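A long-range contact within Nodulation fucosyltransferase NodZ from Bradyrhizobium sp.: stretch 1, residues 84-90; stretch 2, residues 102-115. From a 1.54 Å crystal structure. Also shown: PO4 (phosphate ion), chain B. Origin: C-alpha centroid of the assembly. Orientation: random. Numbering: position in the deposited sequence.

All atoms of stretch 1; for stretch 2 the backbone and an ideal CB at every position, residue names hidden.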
# COMPACT_ATOMS: atom_id res chain seq x y z
N PHE A 84 26.28 5.61 -6.11
CA PHE A 84 24.83 5.51 -6.00
C PHE A 84 24.12 5.81 -7.33
O PHE A 84 24.61 6.52 -8.18
CB PHE A 84 24.33 6.47 -4.91
CG PHE A 84 24.98 6.24 -3.56
CD1 PHE A 84 24.54 5.24 -2.70
CD2 PHE A 84 26.12 6.92 -3.21
CE1 PHE A 84 25.20 4.99 -1.53
CE2 PHE A 84 26.78 6.65 -2.03
CZ PHE A 84 26.34 5.73 -1.21
N PHE A 85 22.93 5.26 -7.46
CA PHE A 85 21.97 5.61 -8.50
C PHE A 85 20.62 5.76 -7.79
O PHE A 85 20.26 4.93 -6.95
CB PHE A 85 21.86 4.48 -9.53
CG PHE A 85 20.97 4.82 -10.70
CD1 PHE A 85 19.59 4.66 -10.60
CD2 PHE A 85 21.48 5.34 -11.84
CE1 PHE A 85 18.76 5.03 -11.66
CE2 PHE A 85 20.65 5.67 -12.90
CZ PHE A 85 19.31 5.50 -12.80
N PRO A 86 19.80 6.75 -8.14
CA PRO A 86 20.07 7.82 -9.12
C PRO A 86 21.27 8.69 -8.74
O PRO A 86 21.75 8.69 -7.61
CB PRO A 86 18.77 8.62 -9.07
CG PRO A 86 17.73 7.65 -8.67
CD PRO A 86 18.43 6.83 -7.61
N ARG A 87 21.79 9.41 -9.72
CA ARG A 87 23.07 10.12 -9.56
C ARG A 87 23.01 11.20 -8.48
O ARG A 87 24.03 11.52 -7.87
CB ARG A 87 23.55 10.70 -10.89
CG ARG A 87 23.84 9.58 -11.86
CD ARG A 87 24.51 9.97 -13.18
NE ARG A 87 23.86 9.26 -14.30
CZ ARG A 87 23.68 7.93 -14.38
NH1 ARG A 87 24.11 7.09 -13.43
NH2 ARG A 87 23.06 7.40 -15.44
N TRP A 88 21.82 11.73 -8.24
CA TRP A 88 21.63 12.73 -7.17
C TRP A 88 22.19 12.30 -5.83
O TRP A 88 22.71 13.10 -5.10
CB TRP A 88 20.14 13.00 -7.01
CG TRP A 88 19.75 14.10 -6.06
CD1 TRP A 88 19.54 15.40 -6.37
CD2 TRP A 88 19.40 13.95 -4.68
NE1 TRP A 88 19.09 16.09 -5.25
CE2 TRP A 88 19.05 15.24 -4.19
CE3 TRP A 88 19.40 12.88 -3.78
CZ2 TRP A 88 18.62 15.46 -2.87
CZ3 TRP A 88 19.04 13.14 -2.43
CH2 TRP A 88 18.64 14.41 -2.02
N TRP A 89 22.15 11.01 -5.55
CA TRP A 89 22.57 10.44 -4.29
C TRP A 89 24.07 10.43 -4.12
O TRP A 89 24.55 10.09 -3.03
CB TRP A 89 21.97 9.03 -4.09
CG TRP A 89 20.47 9.17 -3.86
CD1 TRP A 89 19.48 9.25 -4.80
CD2 TRP A 89 19.83 9.35 -2.59
NE1 TRP A 89 18.27 9.45 -4.19
CE2 TRP A 89 18.46 9.52 -2.84
CE3 TRP A 89 20.29 9.36 -1.28
CZ2 TRP A 89 17.53 9.73 -1.81
CZ3 TRP A 89 19.37 9.54 -0.27
CH2 TRP A 89 18.00 9.72 -0.53
N ASN A 90 24.81 10.79 -5.17
CA ASN A 90 26.27 10.96 -5.02
C ASN A 90 26.67 12.38 -4.56
O ASN A 90 27.86 12.61 -4.29
CB ASN A 90 26.96 10.66 -6.35
CG ASN A 90 26.80 9.23 -6.77
OD1 ASN A 90 27.22 8.33 -6.06
ND2 ASN A 90 26.21 9.02 -7.89
N UNK A 102 10.04 17.98 -8.01
CA UNK A 102 10.59 17.83 -9.37
C UNK A 102 11.74 16.82 -9.38
O UNK A 102 11.86 16.03 -10.31
CB UNK A 102 11.07 19.18 -9.91
N UNK A 103 12.58 16.83 -8.34
CA UNK A 103 13.69 15.90 -8.26
C UNK A 103 13.18 14.48 -7.97
O UNK A 103 13.70 13.52 -8.50
CB UNK A 103 14.68 16.35 -7.18
N UNK A 104 12.22 14.32 -7.08
CA UNK A 104 11.67 13.03 -6.76
C UNK A 104 11.06 12.41 -8.04
O UNK A 104 11.27 11.22 -8.32
CB UNK A 104 10.63 13.15 -5.65
N UNK A 105 10.34 13.23 -8.78
CA UNK A 105 9.71 12.77 -10.05
C UNK A 105 10.74 12.38 -11.13
O UNK A 105 10.58 11.37 -11.80
CB UNK A 105 8.80 13.87 -10.60
N UNK A 106 11.80 13.15 -11.22
CA UNK A 106 12.93 12.80 -12.08
C UNK A 106 13.49 11.44 -11.69
O UNK A 106 13.78 10.60 -12.56
CB UNK A 106 14.02 13.87 -12.00
N UNK A 107 13.62 11.18 -10.40
CA UNK A 107 14.16 9.90 -9.99
C UNK A 107 13.21 8.75 -10.27
O UNK A 107 13.64 7.70 -10.69
CB UNK A 107 14.50 9.93 -8.50
N UNK A 108 11.91 8.94 -10.09
CA UNK A 108 10.95 7.93 -10.53
C UNK A 108 11.23 7.55 -11.97
O UNK A 108 11.22 6.37 -12.34
CB UNK A 108 9.51 8.44 -10.38
N UNK A 109 11.41 8.56 -12.81
CA UNK A 109 11.60 8.31 -14.23
C UNK A 109 12.94 7.65 -14.52
O UNK A 109 13.02 6.76 -15.38
CB UNK A 109 11.49 9.62 -15.01
N UNK A 110 13.98 8.08 -13.82
CA UNK A 110 15.31 7.50 -13.97
C UNK A 110 15.30 6.04 -13.54
O UNK A 110 15.89 5.19 -14.21
CB UNK A 110 16.34 8.29 -13.16
N UNK A 111 14.61 5.73 -12.46
CA UNK A 111 14.53 4.35 -11.99
C UNK A 111 13.72 3.48 -12.96
O UNK A 111 14.05 2.33 -13.21
CB UNK A 111 13.91 4.30 -10.59
N UNK A 112 12.66 4.06 -13.52
CA UNK A 112 11.79 3.36 -14.46
C UNK A 112 12.61 2.93 -15.67
O UNK A 112 12.58 1.76 -16.07
CB UNK A 112 10.61 4.24 -14.88
N UNK A 113 13.40 3.86 -16.20
CA UNK A 113 14.29 3.58 -17.34
C UNK A 113 15.30 2.51 -16.92
O UNK A 113 15.56 1.55 -17.65
CB UNK A 113 15.01 4.85 -17.81
N UNK A 114 15.88 2.61 -15.74
CA UNK A 114 16.86 1.63 -15.31
C UNK A 114 16.24 0.24 -15.24
O UNK A 114 16.85 -0.73 -15.68
CB UNK A 114 17.45 2.02 -13.95
N UNK A 115 15.04 0.15 -14.67
CA UNK A 115 14.38 -1.13 -14.49
C UNK A 115 14.02 -1.78 -15.82
O UNK A 115 13.91 -3.00 -15.87
CB UNK A 115 13.12 -0.95 -13.64
P PO4 B . 19.69 13.29 -11.10
O1 PO4 B . 18.48 13.99 -11.74
O2 PO4 B . 19.33 12.00 -10.28
O3 PO4 B . 20.65 12.98 -12.23
O4 PO4 B . 20.38 14.33 -10.24

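The backbone of stretch 2 is helical throughout, so only the positions recurring every three or four residues can meet stretch 1, and those carry the rules of the contact.

Position 102 has nothing of stretch 1 near its CB, so almost any helix former would do; it is Glu102, whose OE1 takes a salt bridge 3.0 Å long from NH2 of the residue at 106.

Position 103 points its CB toward stretch 1, 4.8 Å from Trp88 NE1, with the indole beyond and the phosphate farther along. An aliphatic chain could cover the indole, and a polar end could use the oxygens. Gln103 does both. Its CG lies over the indole face, 3.9 Å from the centroid of the five-membered ring, and its NE2 makes a weak hydrogen bond of 3.4 Å to PO4 O1.

Positions 104 and 105 find no partner in stretch 1, which leaves the choice open; they are Ile104 and Phe105.

At 106 the CB points sideways, and a chain of moderate or greater length could approach the phosphate, so a basic or polar residue is plausible. Arg106 brings its CD to 2.7 Å from PO4 O1, a very short approach, while its NH1 donates to Gln103 OE1 at 2.6 Å.

Position 107 is the center of the register: the CA at 107 is 6.3 Å from Pro86 CA, and its CB points toward stretch 1, 4.0 Å from Pro86 CG. An apolar residue could pack on the proline, but Trp89 NE1 offers an N-H that a longer acceptor could reach. Glu or Gln would suit. Glu107, extended beyond chi1 (chi2 t), lays its CG 3.8 Å from Pro86 CG and accepts the hydrogen bond from Trp89 NE1 at OE1, 3.0 Å long and 160° at the hydrogen. Its OE2 accepts from Gln103 NE2 at 2.9 Å, so the carboxylate ties the tryptophan to the helix's own side chain.

Position 108 points away and 109 is out of reach, so stretch 1 sets no demand at either; they are Arg108 and Asp109, which pair in a salt bridge, NH2 to OD1 3.1 Å.

Position 110 turns its CB to Phe85 CZ at 4.1 Å, with Pro86 and the N-H of Arg87 beyond. A small apolar residue or a longer acceptor would fit. Glu110 places OE1 3.4 Å from Pro86 CB, and a water bridges that same oxygen to Arg87 N. OE1 also sits 2.8 Å from PO4 O2.

At 111 the CB points sideways, 5.0 Å from Phe85 CE1, so a branched aliphatic could close the gap. Leu111 does, CD2 lying 4.0 Å from Phe85 CE1 at the ring's edge.

Positions 112 and 113 meet no part of stretch 1, so the choice is open; they are Thr112 and Glu113.

Position 114 aims its CB at Phe85 CE1, 4.0 Å off, calling for an apolar residue. Leu114 sets CD2 over one ring face, 3.7 Å from Phe85 CD1.

Position 115 points sideways without contact, leaving the choice open, and is Phe115.

Stretch 2, residues 102-115: EQIFRERDELTELF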
# COMPACT_ATOMS: atom_id res chain seq x y z
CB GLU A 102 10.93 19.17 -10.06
CG GLU A 102 12.07 19.96 -9.50
CD GLU A 102 12.39 21.12 -10.42
OE1 GLU A 102 12.94 20.90 -11.54
OE2 GLU A 102 12.05 22.26 -10.03
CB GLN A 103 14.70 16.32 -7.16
CG GLN A 103 15.91 15.36 -7.01
CD GLN A 103 16.71 15.24 -8.28
OE1 GLN A 103 16.84 16.23 -9.05
NE2 GLN A 103 17.26 14.07 -8.52
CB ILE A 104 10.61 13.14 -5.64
CG1 ILE A 104 11.24 13.70 -4.34
CG2 ILE A 104 9.92 11.84 -5.41
CD1 ILE A 104 10.18 14.13 -3.28
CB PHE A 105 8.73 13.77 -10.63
CG PHE A 105 7.57 14.10 -9.72
CD1 PHE A 105 7.14 13.19 -8.77
CD2 PHE A 105 6.95 15.34 -9.78
CE1 PHE A 105 6.09 13.48 -7.93
CE2 PHE A 105 5.87 15.64 -8.91
CZ PHE A 105 5.46 14.68 -7.99
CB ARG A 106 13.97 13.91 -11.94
CG ARG A 106 15.28 13.76 -12.63
CD ARG A 106 16.07 15.08 -12.46
NE ARG A 106 15.19 16.23 -12.76
CZ ARG A 106 14.97 17.33 -12.02
NH1 ARG A 106 15.56 17.57 -10.86
NH2 ARG A 106 14.16 18.28 -12.50
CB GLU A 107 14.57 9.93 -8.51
CG GLU A 107 15.78 10.84 -8.29
CD GLU A 107 16.25 10.94 -6.85
OE1 GLU A 107 16.03 10.02 -6.07
OE2 GLU A 107 16.90 11.96 -6.53
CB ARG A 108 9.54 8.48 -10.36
CG ARG A 108 8.40 7.56 -10.86
CD ARG A 108 7.12 8.32 -10.96
NE ARG A 108 7.32 9.32 -12.02
CZ ARG A 108 6.82 10.57 -12.11
NH1 ARG A 108 5.95 11.07 -11.23
NH2 ARG A 108 7.17 11.32 -13.12
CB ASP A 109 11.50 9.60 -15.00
CG ASP A 109 10.11 10.19 -14.97
OD1 ASP A 109 9.15 9.49 -14.57
OD2 ASP A 109 9.99 11.37 -15.37
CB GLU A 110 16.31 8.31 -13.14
CG GLU A 110 16.57 9.65 -13.76
CD GLU A 110 17.26 10.66 -12.90
OE1 GLU A 110 17.75 10.33 -11.85
OE2 GLU A 110 17.38 11.82 -13.36
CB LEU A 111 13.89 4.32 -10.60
CG LEU A 111 14.78 4.84 -9.46
CD1 LEU A 111 13.91 5.12 -8.26
CD2 LEU A 111 15.89 3.82 -9.11
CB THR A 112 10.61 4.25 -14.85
OG1 THR A 112 9.83 4.50 -13.68
CG2 THR A 112 9.71 3.55 -15.85
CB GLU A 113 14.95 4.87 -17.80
CG GLU A 113 16.02 4.70 -18.88
CD GLU A 113 16.65 6.02 -19.30
OE1 GLU A 113 16.98 6.86 -18.41
OE2 GLU A 113 16.89 6.22 -20.52
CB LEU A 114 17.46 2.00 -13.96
CG LEU A 114 18.46 0.97 -13.47
CD1 LEU A 114 19.67 0.91 -14.42
CD2 LEU A 114 18.86 1.32 -12.04
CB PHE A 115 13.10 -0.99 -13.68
CG PHE A 115 13.31 -0.56 -12.27
CD1 PHE A 115 14.57 -0.53 -11.65
CD2 PHE A 115 12.21 -0.24 -11.50
CE1 PHE A 115 14.72 -0.12 -10.32
CE2 PHE A 115 12.37 0.19 -10.19
CZ PHE A 115 13.61 0.20 -9.58
O HOH W 1 20.43 9.23 -12.38
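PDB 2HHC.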